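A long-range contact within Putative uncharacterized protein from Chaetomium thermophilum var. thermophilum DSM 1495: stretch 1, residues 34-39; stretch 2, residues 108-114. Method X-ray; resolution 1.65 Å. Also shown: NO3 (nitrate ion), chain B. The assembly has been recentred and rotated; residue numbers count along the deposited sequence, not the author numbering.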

# COMPACT_ATOMS: atom_id res chain seq x y z
N ILE A 34 -7.27 1.02 7.56
CA ILE A 34 -5.85 0.77 7.82
C ILE A 34 -5.51 -0.63 7.32
O ILE A 34 -6.13 -1.62 7.75
CB ILE A 34 -5.50 0.90 9.31
CG1 ILE A 34 -5.74 2.36 9.78
CG2 ILE A 34 -4.04 0.44 9.58
CD1 ILE A 34 -5.40 2.58 11.23
N LEU A 35 -4.54 -0.72 6.40
CA LEU A 35 -3.93 -2.00 6.01
C LEU A 35 -2.58 -2.09 6.70
O LEU A 35 -1.68 -1.29 6.41
CB LEU A 35 -3.78 -2.04 4.49
CG LEU A 35 -3.00 -3.25 3.97
CD1 LEU A 35 -3.71 -4.56 4.35
CD2 LEU A 35 -2.80 -3.17 2.46
N SER A 36 -2.45 -3.06 7.61
CA SER A 36 -1.18 -3.36 8.28
C SER A 36 -0.49 -4.46 7.50
O SER A 36 -0.90 -5.63 7.54
CB SER A 36 -1.39 -3.77 9.74
OG SER A 36 -2.20 -2.82 10.44
N VAL A 37 0.61 -4.12 6.82
CA VAL A 37 1.40 -5.15 6.14
C VAL A 37 2.42 -5.60 7.18
O VAL A 37 3.62 -5.34 7.03
CB VAL A 37 2.05 -4.62 4.86
CG1 VAL A 37 2.61 -5.76 4.02
CG2 VAL A 37 0.99 -3.84 3.97
N ILE A 38 1.91 -6.07 8.31
CA ILE A 38 2.66 -6.53 9.46
C ILE A 38 1.63 -7.00 10.44
O ILE A 38 0.52 -6.59 10.37
CB ILE A 38 3.49 -5.36 10.03
CG1 ILE A 38 4.36 -5.80 11.20
CG2 ILE A 38 2.62 -4.23 10.49
CD1 ILE A 38 5.34 -4.73 11.58
N ASP A 39 1.99 -7.89 11.34
CA ASP A 39 1.03 -8.25 12.35
C ASP A 39 0.76 -7.02 13.19
O ASP A 39 1.70 -6.38 13.66
CB ASP A 39 1.58 -9.39 13.22
CG ASP A 39 0.58 -9.85 14.26
OD1 ASP A 39 0.99 -9.97 15.46
OD2 ASP A 39 -0.57 -10.14 13.88
N NO3 B . 9.27 -2.23 6.94
O1 NO3 B . 9.63 -1.15 6.39
O2 NO3 B . 9.05 -2.27 8.18
O3 NO3 B . 8.96 -3.21 6.21
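Stretch 2, residues 108-114: SRSVTAI

Stretch 2 enters as a loop residue, Ser-108, and winds into a helix from Arg-109 onward; its first turn packs on Val-37, which follows Ser-36. The backbones come closest at Val-37 and Ser-110, whose CA atoms are 5.5 Å apart. The helix runs back along stretch 1: Arg-109 meets Val-37 and Ile-38, while Ala-113, one turn on, meets Val-37 and Leu-35. The turn is held by backbone hydrogen bonds, Thr-112 N to Ser-108 O (2.9 Å) and Ala-113 N to Arg-109 O (3.2 Å). Thr-112, chi1 m, also brings its OG1 to Ser-108 O at 2.8 Å.

Along stretch 1, the CA-to-CB bonds of Leu-35 and Val-37 point toward the helix and that of Ser-36 points away. Val-37, chi1 t, spreads its methyls over the helix: CG1 lies 3.7 Å from Arg-109 CB, and CG2 lies 3.7 Å from Ala-113 CB and 4.0 Å from Ser-110 CA. Ala-113 CB, pointing toward stretch 1, meets Val-37 CG2 closely, and Leu-35 CD2 more loosely, at 4.4 Å.

Arg-109 folds through chi1 m, chi2 t and chi3 m, so that its side chain passes Val-37 and its guanidinium returns to a nitrate ion, probably from the crystallisation liquor. Arg-109 N and NE both donate to nitrate O3, each at 2.9 Å, and NH2 donates to O2 at 2.9 Å; Ser-108 N holds O1 at 2.9 Å. Ile-38, extended with chi1 and chi2 both t, lays CD1 over one guanidinium face, and its CG1 is 3.6 Å from Arg-109 NH1. No hydrogen bond joins the stretches: Val-37 O, 3.2 Å from Arg-109 CD, is buried without a polar partner.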

# COMPACT_ATOMS: atom_id res chain seq x y z
N SER A 108 9.48 -0.78 3.51
CA SER A 108 9.59 -1.96 2.65
C SER A 108 8.25 -2.69 2.51
O SER A 108 7.69 -2.77 1.40
CB SER A 108 10.69 -2.86 3.22
OG SER A 108 10.80 -4.04 2.40
N ARG A 109 7.68 -3.19 3.60
CA ARG A 109 6.44 -3.96 3.49
C ARG A 109 5.27 -3.09 2.97
O ARG A 109 4.60 -3.45 2.00
CB ARG A 109 6.07 -4.57 4.84
CG ARG A 109 6.91 -5.85 5.13
CD ARG A 109 6.69 -6.25 6.53
NE ARG A 109 7.48 -5.37 7.43
CZ ARG A 109 7.70 -5.66 8.71
NH1 ARG A 109 7.19 -6.78 9.24
NH2 ARG A 109 8.47 -4.83 9.48
N SER A 110 4.99 -1.96 3.63
CA SER A 110 3.85 -1.14 3.24
C SER A 110 4.06 -0.55 1.84
O SER A 110 3.10 -0.39 1.08
CB SER A 110 3.60 0.02 4.26
OG SER A 110 4.82 0.70 4.43
N VAL A 111 5.30 -0.17 1.53
CA VAL A 111 5.60 0.43 0.24
C VAL A 111 5.36 -0.59 -0.86
O VAL A 111 4.92 -0.23 -1.96
CB VAL A 111 7.06 0.96 0.25
CG1 VAL A 111 7.56 1.40 -1.13
CG2 VAL A 111 7.14 2.19 1.18
N THR A 112 5.75 -1.85 -0.61
CA THR A 112 5.47 -2.89 -1.61
C THR A 112 3.97 -3.00 -1.89
O THR A 112 3.54 -3.11 -3.05
CB THR A 112 6.05 -4.22 -1.11
OG1 THR A 112 7.47 -4.10 -1.03
CG2 THR A 112 5.64 -5.38 -2.11
N ALA A 113 3.17 -2.97 -0.83
CA ALA A 113 1.71 -3.01 -1.04
C ALA A 113 1.21 -1.83 -1.85
O ALA A 113 0.36 -2.01 -2.73
CB ALA A 113 1.02 -3.06 0.33
N ILE A 114 1.73 -0.63 -1.57
CA ILE A 114 1.28 0.56 -2.31
C ILE A 114 1.71 0.46 -3.75
O ILE A 114 0.94 0.77 -4.65
CB ILE A 114 1.84 1.82 -1.64
CG1 ILE A 114 1.01 2.00 -0.37
CG2 ILE A 114 1.79 3.03 -2.66
CD1 ILE A 114 1.32 3.21 0.39